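Local coordinates for protein aminoglycoside 6-N-acetyltransferase type Ib11 (Salmonella typhimurium, PDB 2PRB) that probably catalyses transfer of an acetyl group from acetyl-CoA to the 6'-amino group of aminoglycosides such as kanamycin B, conferring resistance to these antibiotics, at residues V13-M18 with T120-A125; Y79-V84 with G103-L108; P99-I104 with V136-T141. The protein carries 2 engineered substitutions. All coordinates share one frame; numbering follows the deposited sequence.

Interaction 1: residues V13-M18 with T120-A125. With COA (coenzyme A), chain B.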
loop_
_atom_site.group_PDB
_atom_site.type_symbol
_atom_site.label_atom_id
_atom_site.label_comp_id
_atom_site.label_asym_id
_atom_site.label_seq_id
_atom_site.Cartn_x
_atom_site.Cartn_y
_atom_site.Cartn_z
ATOM N N VAL A 13 11.796 -2.146 10.022
ATOM C CA VAL A 13 11.081 -2.802 8.932
ATOM C C VAL A 13 11.684 -2.384 7.594
ATOM O O VAL A 13 11.847 -1.191 7.323
ATOM C CB VAL A 13 9.562 -2.487 8.969
ATOM C CG1 VAL A 13 8.828 -3.188 7.825
ATOM C CG2 VAL A 13 8.961 -2.901 10.311
ATOM N N THR A 14 12.030 -3.376 6.777
ATOM C CA THR A 14 12.549 -3.138 5.434
ATOM C C THR A 14 11.615 -3.731 4.384
ATOM O O THR A 14 10.725 -4.524 4.704
ATOM C CB THR A 14 13.965 -3.728 5.245
ATOM O OG1 THR A 14 13.951 -5.124 5.557
ATOM C CG2 THR A 14 14.976 -3.015 6.138
ATOM N N LEU A 15 11.825 -3.342 3.130
ATOM C CA LEU A 15 11.008 -3.830 2.028
ATOM C C LEU A 15 11.857 -4.473 0.943
ATOM O O LEU A 15 12.909 -3.947 0.567
ATOM C CB LEU A 15 10.187 -2.690 1.425
ATOM C CG LEU A 15 9.151 -2.003 2.314
ATOM C CD1 LEU A 15 8.872 -0.632 1.758
ATOM C CD2 LEU A 15 7.868 -2.819 2.426
ATOM N N ARG A 16 11.390 -5.617 0.456
ATOM C CA ARG A 16 11.979 -6.275 -0.701
ATOM C C ARG A 16 10.895 -6.500 -1.748
ATOM O O ARG A 16 9.707 -6.557 -1.417
ATOM C CB ARG A 16 12.630 -7.607 -0.307
ATOM C CG ARG A 16 11.661 -8.670 0.209
ATOM C CD ARG A 16 12.330 -10.033 0.259
ATOM N NE ARG A 16 11.478 -11.061 0.858
ATOM C CZ ARG A 16 10.569 -11.772 0.194
ATOM N NH1 ARG A 16 9.856 -12.690 0.834
ATOM N NH2 ARG A 16 10.364 -11.567 -1.101
ATOM N N LEU A 17 11.299 -6.620 -3.010
ATOM C CA LEU A 17 10.355 -6.958 -4.069
ATOM C C LEU A 17 9.744 -8.321 -3.793
ATOM O O LEU A 17 10.444 -9.247 -3.370
ATOM C CB LEU A 17 11.045 -6.988 -5.434
ATOM C CG LEU A 17 11.556 -5.686 -6.049
ATOM C CD1 LEU A 17 12.450 -6.016 -7.239
ATOM C CD2 LEU A 17 10.405 -4.770 -6.459
ATOM N N MET A 18 8.438 -8.439 -4.013
ATOM C CA MET A 18 7.792 -9.741 -3.970
ATOM C C MET A 18 8.130 -10.514 -5.243
ATOM O O MET A 18 8.254 -9.927 -6.321
ATOM C CB MET A 18 6.278 -9.605 -3.815
ATOM C CG MET A 18 5.604 -10.913 -3.425
ATOM S SD MET A 18 3.811 -10.860 -3.328
ATOM C CE MET A 18 3.391 -10.852 -5.066
ATOM N N THR A 120 3.120 1.647 10.808
ATOM C CA THR A 120 3.692 2.984 10.633
ATOM C C THR A 120 5.120 2.889 10.092
ATOM O O THR A 120 5.478 3.608 9.158
ATOM C CB THR A 120 3.634 3.818 11.944
ATOM O OG1 THR A 120 2.267 3.967 12.348
ATOM C CG2 THR A 120 4.232 5.207 11.748
ATOM N N LYS A 121 5.915 1.983 10.665
ATOM C CA LYS A 121 7.286 1.730 10.201
ATOM C C LYS A 121 7.322 1.244 8.750
ATOM O O LYS A 121 8.161 1.687 7.965
ATOM C CB LYS A 121 7.989 0.715 11.107
ATOM C CG LYS A 121 8.378 1.265 12.467
ATOM C CD LYS A 121 8.972 0.176 13.349
ATOM C CE LYS A 121 9.196 0.675 14.771
ATOM N NZ LYS A 121 10.251 1.724 14.845
ATOM N N LEU A 122 6.414 0.331 8.408
ATOM C CA LEU A 122 6.271 -0.160 7.034
ATOM C C LEU A 122 5.980 0.995 6.067
ATOM O O LEU A 122 6.676 1.160 5.063
ATOM C CB LEU A 122 5.166 -1.228 6.955
ATOM C CG LEU A 122 4.951 -2.055 5.676
ATOM C CD1 LEU A 122 3.965 -3.188 5.947
ATOM C CD2 LEU A 122 4.472 -1.216 4.487
ATOM N N VAL A 123 4.952 1.785 6.378
ATOM C CA VAL A 123 4.553 2.907 5.518
ATOM C C VAL A 123 5.695 3.921 5.365
ATOM O O VAL A 123 5.974 4.379 4.258
ATOM C CB VAL A 123 3.247 3.589 6.015
ATOM C CG1 VAL A 123 2.928 4.836 5.195
ATOM C CG2 VAL A 123 2.073 2.605 5.947
ATOM N N ARG A 124 6.362 4.249 6.473
ATOM C CA ARG A 124 7.507 5.163 6.430
ATOM C C ARG A 124 8.624 4.655 5.519
ATOM O O ARG A 124 9.222 5.436 4.772
ATOM C CB ARG A 124 8.035 5.459 7.839
ATOM C CG ARG A 124 7.104 6.354 8.649
ATOM C CD ARG A 124 7.806 6.976 9.839
ATOM N NE ARG A 124 6.993 8.023 10.461
ATOM C CZ ARG A 124 6.921 9.285 10.037
ATOM N NH1 ARG A 124 7.614 9.688 8.980
ATOM N NH2 ARG A 124 6.154 10.154 10.680
ATOM N N ALA A 125 8.891 3.349 5.575
ATOM C CA ALA A 125 9.899 2.726 4.713
ATOM C C ALA A 125 9.495 2.785 3.239
ATOM O O ALA A 125 10.336 3.037 2.371
ATOM C CB ALA A 125 10.158 1.285 5.142
HETATM N N1A COA B . -10.243 4.550 15.695
HETATM C C2A COA B . -9.235 5.491 15.806
HETATM N N3A COA B . -7.922 5.077 15.946
HETATM C C4A COA B . -7.616 3.751 15.977
HETATM C C5A COA B . -8.616 2.791 15.864
HETATM C C6A COA B . -9.941 3.198 15.723
HETATM N N6A COA B . -10.895 2.307 15.466
HETATM N N7A COA B . -8.028 1.574 15.924
HETATM C C8A COA B . -6.692 1.740 16.069
HETATM N N9A COA B . -6.423 3.085 16.105
HETATM C C1B COA B . -5.103 3.746 16.070
HETATM C C2B COA B . -4.174 3.318 17.194
HETATM O O2B COA B . -4.461 4.021 18.380
HETATM C C3B COA B . -2.809 3.663 16.627
HETATM O O3B COA B . -2.483 5.010 16.889
HETATM P P3B COA B . -1.654 5.500 18.181
HETATM O O7A COA B . -0.207 5.107 18.010
HETATM O O8A COA B . -2.205 4.872 19.440
HETATM O O9A COA B . -1.768 7.003 18.279
HETATM C C4B COA B . -3.000 3.540 15.119
HETATM O O4B COA B . -4.396 3.471 14.877
HETATM C C5B COA B . -2.318 2.308 14.541
HETATM O O5B COA B . -0.946 2.554 14.323
HETATM P P1A COA B . 0.012 1.301 13.997
HETATM O O1A COA B . 0.202 0.465 15.239
HETATM O O2A COA B . 1.334 1.740 13.413
HETATM O O3A COA B . -0.865 0.518 12.897
HETATM P P2A COA B . -0.640 -1.027 12.520
HETATM O O4A COA B . 0.715 -1.488 12.999
HETATM O O5A COA B . -1.753 -1.890 13.064
HETATM O O6A COA B . -0.676 -0.996 10.911
HETATM C CBP COA B . -2.320 -1.405 9.173
HETATM C CCP COA B . -1.770 -0.427 10.215
HETATM C CDP COA B . -3.476 -0.718 8.447
HETATM C CEP COA B . -1.210 -1.703 8.162
HETATM C CAP COA B . -2.780 -2.697 9.872
HETATM O OAP COA B . -3.630 -2.430 10.972
HETATM C C9P COA B . -3.402 -3.710 8.943
HETATM O O9P COA B . -2.572 -4.548 8.180
HETATM N N8P COA B . -4.734 -3.770 8.892
HETATM C C7P COA B . -5.455 -4.802 8.159
HETATM C C6P COA B . -5.451 -4.589 6.643
HETATM C C5P COA B . -5.740 -3.148 6.274
HETATM O O5P COA B . -6.614 -2.498 6.870
HETATM N N4P COA B . -5.011 -2.636 5.281
HETATM C C3P COA B . -5.075 -1.230 4.921
HETATM C C2P COA B . -6.239 -0.923 3.986
HETATM S S1P COA B . -6.256 0.812 3.469
#
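V13 and L15 of the N-terminal edge strand 13-17 pack their side chains against the helix, with no hydrogen bond between the two segments. T120 is turned to the cofactor instead: its OG1 donates to O2A of coenzyme A at 2.6 Å and its backbone N supports the same oxygen, a double grip suited to a small hydroxyl residue near a helix start. K121 touches V13 with the root of its chain only, CB lying 3.8 Å from V13 CG2, while its amine leads away from the strand. V13 reaches L122 with its other methyl, CG1, which is placed anti to the backbone N (chi1 -180°) and sits 4.0 Å from L122 CA. L122 meets L15 through the CD2 methyls of both and also packs on Q106 and L108. A125 is small enough for close approach: its CB lies 3.7 Å from V13 O, and L15 CD1 comes to 3.8 Å from its carbonyl carbon. The segment axes pass 7.6 Å apart at -50°. The contact thus packs onto the first strand the helix that, as in GNAT enzymes, follows the pyrophosphate-binding loop, here with G115, G117 and G119.

Interaction 2: residues Y79-V84 with G103-L108. Engineered in segment 103-108: Q106 (natural residue Leu), L107 (natural residue Ser). With COA (coenzyme A), chain B.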
loop_
_atom_site.group_PDB
_atom_site.type_symbol
_atom_site.label_atom_id
_atom_site.label_comp_id
_atom_site.label_asym_id
_atom_site.label_seq_id
_atom_site.Cartn_x
_atom_site.Cartn_y
_atom_site.Cartn_z
ATOM N N TYR A 79 2.673 -7.361 3.457
ATOM C CA TYR A 79 2.641 -7.149 2.017
ATOM C C TYR A 79 2.325 -5.685 1.760
ATOM O O TYR A 79 1.545 -5.081 2.494
ATOM C CB TYR A 79 1.563 -8.036 1.381
ATOM C CG TYR A 79 1.285 -7.744 -0.080
ATOM C CD1 TYR A 79 2.119 -8.242 -1.081
ATOM C CD2 TYR A 79 0.185 -6.972 -0.460
ATOM C CE1 TYR A 79 1.869 -7.978 -2.423
ATOM C CE2 TYR A 79 -0.075 -6.700 -1.803
ATOM C CZ TYR A 79 0.775 -7.210 -2.776
ATOM O OH TYR A 79 0.538 -6.951 -4.105
ATOM N N ALA A 80 2.934 -5.122 0.720
ATOM C CA ALA A 80 2.643 -3.756 0.304
ATOM C C ALA A 80 2.624 -3.634 -1.216
ATOM O O ALA A 80 3.187 -4.474 -1.926
ATOM C CB ALA A 80 3.647 -2.777 0.915
ATOM N N GLN A 81 1.951 -2.591 -1.694
ATOM C CA GLN A 81 1.878 -2.262 -3.112
ATOM C C GLN A 81 2.120 -0.779 -3.294
ATOM O O GLN A 81 1.623 0.036 -2.513
ATOM C CB GLN A 81 0.483 -2.556 -3.662
ATOM C CG GLN A 81 0.226 -3.985 -4.006
ATOM C CD GLN A 81 -1.222 -4.247 -4.391
ATOM O OE1 GLN A 81 -2.048 -3.328 -4.464
ATOM N NE2 GLN A 81 -1.535 -5.504 -4.635
ATOM N N SER A 82 2.877 -0.430 -4.329
ATOM C CA SER A 82 2.915 0.945 -4.802
ATOM C C SER A 82 2.432 0.958 -6.243
ATOM O O SER A 82 2.585 -0.029 -6.962
ATOM C CB SER A 82 4.320 1.542 -4.689
ATOM O OG SER A 82 5.197 0.964 -5.640
ATOM N N TYR A 83 1.839 2.070 -6.661
ATOM C CA TYR A 83 1.324 2.177 -8.021
ATOM C C TYR A 83 1.464 3.589 -8.578
ATOM O O TYR A 83 1.486 4.560 -7.825
ATOM C CB TYR A 83 -0.132 1.685 -8.103
ATOM C CG TYR A 83 -1.117 2.476 -7.262
ATOM C CD1 TYR A 83 -1.742 3.616 -7.777
ATOM C CD2 TYR A 83 -1.427 2.084 -5.959
ATOM C CE1 TYR A 83 -2.644 4.353 -7.012
ATOM C CE2 TYR A 83 -2.337 2.812 -5.185
ATOM C CZ TYR A 83 -2.936 3.945 -5.720
ATOM O OH TYR A 83 -3.828 4.679 -4.967
ATOM N N VAL A 84 1.579 3.688 -9.901
ATOM C CA VAL A 84 1.536 4.978 -10.584
ATOM C C VAL A 84 0.066 5.325 -10.829
ATOM O O VAL A 84 -0.608 4.665 -11.624
ATOM C CB VAL A 84 2.314 4.951 -11.921
ATOM C CG1 VAL A 84 2.281 6.327 -12.591
ATOM C CG2 VAL A 84 3.759 4.493 -11.693
ATOM N N GLY A 103 0.628 5.875 -5.437
ATOM C CA GLY A 103 -0.286 5.444 -4.385
ATOM C C GLY A 103 0.264 4.222 -3.679
ATOM O O GLY A 103 1.087 3.493 -4.239
ATOM N N ILE A 104 -0.180 3.996 -2.444
ATOM C CA ILE A 104 0.262 2.822 -1.689
ATOM C C ILE A 104 -0.893 2.079 -1.029
ATOM O O ILE A 104 -1.946 2.659 -0.752
ATOM C CB ILE A 104 1.344 3.156 -0.612
ATOM C CG1 ILE A 104 0.808 4.154 0.427
ATOM C CG2 ILE A 104 2.638 3.651 -1.271
ATOM C CD1 ILE A 104 1.669 4.272 1.681
ATOM N N ASP A 105 -0.671 0.788 -0.800
ATOM C CA ASP A 105 -1.562 -0.069 -0.027
ATOM C C ASP A 105 -0.687 -1.056 0.727
ATOM O O ASP A 105 0.396 -1.407 0.257
ATOM C CB ASP A 105 -2.522 -0.825 -0.947
ATOM C CG ASP A 105 -3.626 0.055 -1.493
ATOM O OD1 ASP A 105 -4.470 0.525 -0.698
ATOM O OD2 ASP A 105 -3.664 0.261 -2.722
ATOM N N GLN A 106 -1.139 -1.502 1.898
ATOM C CA GLN A 106 -0.337 -2.436 2.692
ATOM C C GLN A 106 -1.145 -3.189 3.739
ATOM O O GLN A 106 -2.248 -2.779 4.104
ATOM C CB GLN A 106 0.869 -1.729 3.344
ATOM C CG GLN A 106 0.543 -0.806 4.522
ATOM C CD GLN A 106 -0.357 0.349 4.140
ATOM O OE1 GLN A 106 -1.425 0.532 4.729
ATOM N NE2 GLN A 106 0.055 1.124 3.141
ATOM N N LEU A 107 -0.572 -4.291 4.212
ATOM C CA LEU A 107 -1.185 -5.121 5.241
ATOM C C LEU A 107 -0.103 -5.765 6.104
ATOM O O LEU A 107 1.002 -6.032 5.627
ATOM C CB LEU A 107 -2.069 -6.202 4.597
ATOM C CG LEU A 107 -1.419 -7.277 3.713
ATOM C CD1 LEU A 107 -0.956 -8.486 4.538
ATOM C CD2 LEU A 107 -2.385 -7.720 2.626
ATOM N N LEU A 108 -0.425 -6.006 7.369
ATOM C CA LEU A 108 0.438 -6.803 8.236
ATOM C C LEU A 108 -0.113 -8.222 8.316
ATOM O O LEU A 108 -1.309 -8.416 8.523
ATOM C CB LEU A 108 0.551 -6.179 9.632
ATOM C CG LEU A 108 1.284 -4.837 9.765
ATOM C CD1 LEU A 108 1.112 -4.260 11.167
ATOM C CD2 LEU A 108 2.763 -4.967 9.419
HETATM N N1A COA B . -10.243 4.550 15.695
HETATM C C2A COA B . -9.235 5.491 15.806
HETATM N N3A COA B . -7.922 5.077 15.946
HETATM C C4A COA B . -7.616 3.751 15.977
HETATM C C5A COA B . -8.616 2.791 15.864
HETATM C C6A COA B . -9.941 3.198 15.723
HETATM N N6A COA B . -10.895 2.307 15.466
HETATM N N7A COA B . -8.028 1.574 15.924
HETATM C C8A COA B . -6.692 1.740 16.069
HETATM N N9A COA B . -6.423 3.085 16.105
HETATM C C1B COA B . -5.103 3.746 16.070
HETATM C C2B COA B . -4.174 3.318 17.194
HETATM O O2B COA B . -4.461 4.021 18.380
HETATM C C3B COA B . -2.809 3.663 16.627
HETATM O O3B COA B . -2.483 5.010 16.889
HETATM P P3B COA B . -1.654 5.500 18.181
HETATM O O7A COA B . -0.207 5.107 18.010
HETATM O O8A COA B . -2.205 4.872 19.440
HETATM O O9A COA B . -1.768 7.003 18.279
HETATM C C4B COA B . -3.000 3.540 15.119
HETATM O O4B COA B . -4.396 3.471 14.877
HETATM C C5B COA B . -2.318 2.308 14.541
HETATM O O5B COA B . -0.946 2.554 14.323
HETATM P P1A COA B . 0.012 1.301 13.997
HETATM O O1A COA B . 0.202 0.465 15.239
HETATM O O2A COA B . 1.334 1.740 13.413
HETATM O O3A COA B . -0.865 0.518 12.897
HETATM P P2A COA B . -0.640 -1.027 12.520
HETATM O O4A COA B . 0.715 -1.488 12.999
HETATM O O5A COA B . -1.753 -1.890 13.064
HETATM O O6A COA B . -0.676 -0.996 10.911
HETATM C CBP COA B . -2.320 -1.405 9.173
HETATM C CCP COA B . -1.770 -0.427 10.215
HETATM C CDP COA B . -3.476 -0.718 8.447
HETATM C CEP COA B . -1.210 -1.703 8.162
HETATM C CAP COA B . -2.780 -2.697 9.872
HETATM O OAP COA B . -3.630 -2.430 10.972
HETATM C C9P COA B . -3.402 -3.710 8.943
HETATM O O9P COA B . -2.572 -4.548 8.180
HETATM N N8P COA B . -4.734 -3.770 8.892
HETATM C C7P COA B . -5.455 -4.802 8.159
HETATM C C6P COA B . -5.451 -4.589 6.643
HETATM C C5P COA B . -5.740 -3.148 6.274
HETATM O O5P COA B . -6.614 -2.498 6.870
HETATM N N4P COA B . -5.011 -2.636 5.281
HETATM C C3P COA B . -5.075 -1.230 4.921
HETATM C C2P COA B . -6.239 -0.923 3.986
HETATM S S1P COA B . -6.256 0.812 3.469
HETATM O O HOH W 1 -2.456 -0.674 -4.597
HETATM O O HOH W 2 -3.833 4.084 -2.397
#
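Y79-V84 and G103-L108 run antiparallel, their axes 4.5 Å apart and 175° between their directions. Y79 with L107, Q81 with D105 and Y83 with G103 are hydrogen-bonded pairs, each closed by two backbone N-H...O bonds; A80 with Q106 and S82 with I104 are the non-hydrogen-bonded pairs between them. G103 suits its place because the Y83 ring lies over it: with CG between backbone N and carbonyl carbon (chi1 62°), the ring folds across the neighbouring strand and G103 CA makes a CH-pi contact 3.5 Å from its centroid, where a side chain would clash. The phenol OH of Y83 binds Q140 OE1 and a water that also contacts I104 O. On the same face Q81 NE2 donates in its amide plane to Y79 OH at 2.6 Å. Farther along, the engineered L107 sets CG 3.9 Å from Y79 CB. A80 and the engineered Q106 meet on the other face, CB to CB at 3.8 Å, beneath the helix 118-131. Beyond the last pair, L108 N donates to O9P of coenzyme A at 2.7 Å, and Q106 O accepts a weak bond from N4P: strand-like pairing with the pantetheine arm, a hallmark of the GNAT acetyl-CoA site.

Interaction 3: residues P99-I104 with V136-T141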
loop_
_atom_site.group_PDB
_atom_site.type_symbol
_atom_site.label_atom_id
_atom_site.label_comp_id
_atom_site.label_asym_id
_atom_site.label_seq_id
_atom_site.Cartn_x
_atom_site.Cartn_y
_atom_site.Cartn_z
ATOM N N PRO A 99 2.196 12.397 -13.564
ATOM C CA PRO A 99 2.787 11.052 -13.620
ATOM C C PRO A 99 3.697 10.740 -12.429
ATOM O O PRO A 99 4.061 9.580 -12.220
ATOM C CB PRO A 99 3.604 11.081 -14.921
ATOM C CG PRO A 99 3.930 12.509 -15.129
ATOM C CD PRO A 99 2.739 13.275 -14.620
ATOM N N GLY A 100 4.057 11.772 -11.668
ATOM C CA GLY A 100 4.876 11.622 -10.468
ATOM C C GLY A 100 4.137 11.157 -9.223
ATOM O O GLY A 100 4.762 10.857 -8.207
ATOM N N VAL A 101 2.810 11.092 -9.292
ATOM C CA VAL A 101 2.015 10.648 -8.141
ATOM C C VAL A 101 2.094 9.123 -7.982
ATOM O O VAL A 101 1.931 8.384 -8.953
ATOM C CB VAL A 101 0.541 11.129 -8.235
ATOM C CG1 VAL A 101 -0.302 10.556 -7.097
ATOM C CG2 VAL A 101 0.474 12.654 -8.214
ATOM N N ARG A 102 2.373 8.678 -6.758
ATOM C CA ARG A 102 2.362 7.260 -6.407
ATOM C C ARG A 102 1.303 7.013 -5.344
ATOM O O ARG A 102 1.103 7.842 -4.462
ATOM C CB ARG A 102 3.718 6.808 -5.858
ATOM C CG ARG A 102 4.892 6.943 -6.823
ATOM C CD ARG A 102 4.841 5.927 -7.964
ATOM N NE ARG A 102 5.925 6.164 -8.924
ATOM C CZ ARG A 102 5.868 7.038 -9.928
ATOM N NH1 ARG A 102 4.775 7.766 -10.132
ATOM N NH2 ARG A 102 6.910 7.182 -10.740
ATOM N N GLY A 103 0.628 5.875 -5.437
ATOM C CA GLY A 103 -0.286 5.444 -4.385
ATOM C C GLY A 103 0.264 4.222 -3.679
ATOM O O GLY A 103 1.087 3.493 -4.239
ATOM N N ILE A 104 -0.180 3.996 -2.444
ATOM C CA ILE A 104 0.262 2.822 -1.689
ATOM C C ILE A 104 -0.893 2.079 -1.029
ATOM O O ILE A 104 -1.946 2.659 -0.752
ATOM C CB ILE A 104 1.344 3.156 -0.612
ATOM C CG1 ILE A 104 0.808 4.154 0.427
ATOM C CG2 ILE A 104 2.638 3.651 -1.271
ATOM C CD1 ILE A 104 1.669 4.272 1.681
ATOM N N VAL A 136 9.169 11.124 -8.660
ATOM C CA VAL A 136 8.012 11.078 -7.759
ATOM C C VAL A 136 7.795 12.426 -7.065
ATOM O O VAL A 136 8.739 13.034 -6.554
ATOM C CB VAL A 136 8.131 9.925 -6.733
ATOM C CG1 VAL A 136 7.056 10.038 -5.644
ATOM C CG2 VAL A 136 8.018 8.588 -7.446
ATOM N N THR A 137 6.543 12.877 -7.056
ATOM C CA THR A 137 6.191 14.201 -6.542
ATOM C C THR A 137 5.390 14.157 -5.239
ATOM O O THR A 137 5.521 15.045 -4.393
ATOM C CB THR A 137 5.373 14.987 -7.584
ATOM O OG1 THR A 137 4.255 14.194 -8.003
ATOM C CG2 THR A 137 6.236 15.324 -8.802
ATOM N N LYS A 138 4.567 13.120 -5.090
ATOM C CA LYS A 138 3.589 13.036 -4.006
ATOM C C LYS A 138 3.128 11.589 -3.841
ATOM O O LYS A 138 3.002 10.860 -4.830
ATOM C CB LYS A 138 2.389 13.941 -4.335
ATOM C CG LYS A 138 1.309 14.047 -3.264
ATOM C CD LYS A 138 0.192 15.014 -3.698
ATOM C CE LYS A 138 -0.614 14.487 -4.886
ATOM N NZ LYS A 138 -1.597 15.493 -5.390
ATOM N N ILE A 139 2.888 11.181 -2.596
ATOM C CA ILE A 139 2.318 9.861 -2.310
ATOM C C ILE A 139 0.874 10.030 -1.852
ATOM O O ILE A 139 0.572 10.940 -1.083
ATOM C CB ILE A 139 3.102 9.080 -1.208
ATOM C CG1 ILE A 139 4.620 9.282 -1.331
ATOM C CG2 ILE A 139 2.728 7.595 -1.223
ATOM C CD1 ILE A 139 5.245 8.757 -2.603
ATOM N N GLN A 140 -0.004 9.156 -2.337
ATOM C CA GLN A 140 -1.409 9.141 -1.926
ATOM C C GLN A 140 -1.779 7.806 -1.291
ATOM O O GLN A 140 -1.144 6.776 -1.555
ATOM C CB GLN A 140 -2.331 9.407 -3.121
ATOM C CG GLN A 140 -2.316 8.295 -4.170
ATOM C CD GLN A 140 -3.306 8.496 -5.300
ATOM O OE1 GLN A 140 -3.942 7.543 -5.763
ATOM N NE2 GLN A 140 -3.429 9.726 -5.764
ATOM N N THR A 141 -2.799 7.833 -0.439
ATOM C CA THR A 141 -3.458 6.605 -0.007
ATOM C C THR A 141 -4.971 6.807 -0.009
ATOM O O THR A 141 -5.447 7.943 0.021
ATOM C CB THR A 141 -2.996 6.107 1.375
ATOM O OG1 THR A 141 -1.617 6.442 1.598
ATOM C CG2 THR A 141 -3.144 4.612 1.416
#
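The guanidinium of R102 carries V136 CG2 on one face, 3.4 Å above the plane and displaced toward the rim, so an apolar methyl covers the flat ion while its N-H groups stay available at the edges. Two backbone carbonyls use that edge: NH1 donates in the guanidinium plane to P99 O at 2.9 Å and to V101 O, though above the latter's carbonyl plane. A bend at chi2 (-71°) folds the arginine back over this turn, and NH2 forms a salt bridge with D133. The side chain of Q140, whose polar end is held by Y83, crosses that of V101 at about a right angle, with NE2 3.5 Å from V101 CG1.

Between the backbones the pairing is parallel, R102 with I139 and G103 with Q140. R102 N donates to K138 O, Q140 N to R102 O at 2.7 Å and I104 N to Q140 O; the donors lie nearly in line with the carbonyls, but the I104 bond is bent at its hydrogen (143°). Ahead of the strands T137 N donates to G100 O, from well above the carbonyl plane. G100 lets T137 OG1 come within 3.3 Å of its carbonyl carbon, where a side chain would collide with the hydroxyl; that hydroxyl bonds to D98. G103 allows Q140 CG to pack closely, 3.5 Å from its CA.

Facing the helix 118-131, beta-branched I104 and I139 meet through their CG2 methyls at 3.9 Å, with L130 packed against both. T141 adds its CG2 methyl beside I104 O, while its buried OG1 has no polar partner.

Strand 101-108, helix 118-131 and strand 138-141 form a beta-alpha-beta crossover. The parallel pair it creates, its segments 34° apart in direction, lies at the heart of the otherwise antiparallel GNAT sheet, where these central strands characteristically splay.

Interactions 2 and 3 are buried and lie on the two sides of strand 101-108, sharing G103 and I104: one pairs it antiparallel with 75-84, the other parallel with 138-141. Interaction 1 is only partly buried and works through apolar side chains between helix 118-131 and the N-terminal edge strand 13-17, without the backbone bonds that dominate the other two. Helix 118-131 ties all three together: V123 packs on both I104 and Q106, and L122 also on Q106. Interactions 1 and 2 each grip coenzyme A, one at the pyrophosphate, the other along the pantetheine arm, whereas interaction 3 makes no hydrogen bond to it.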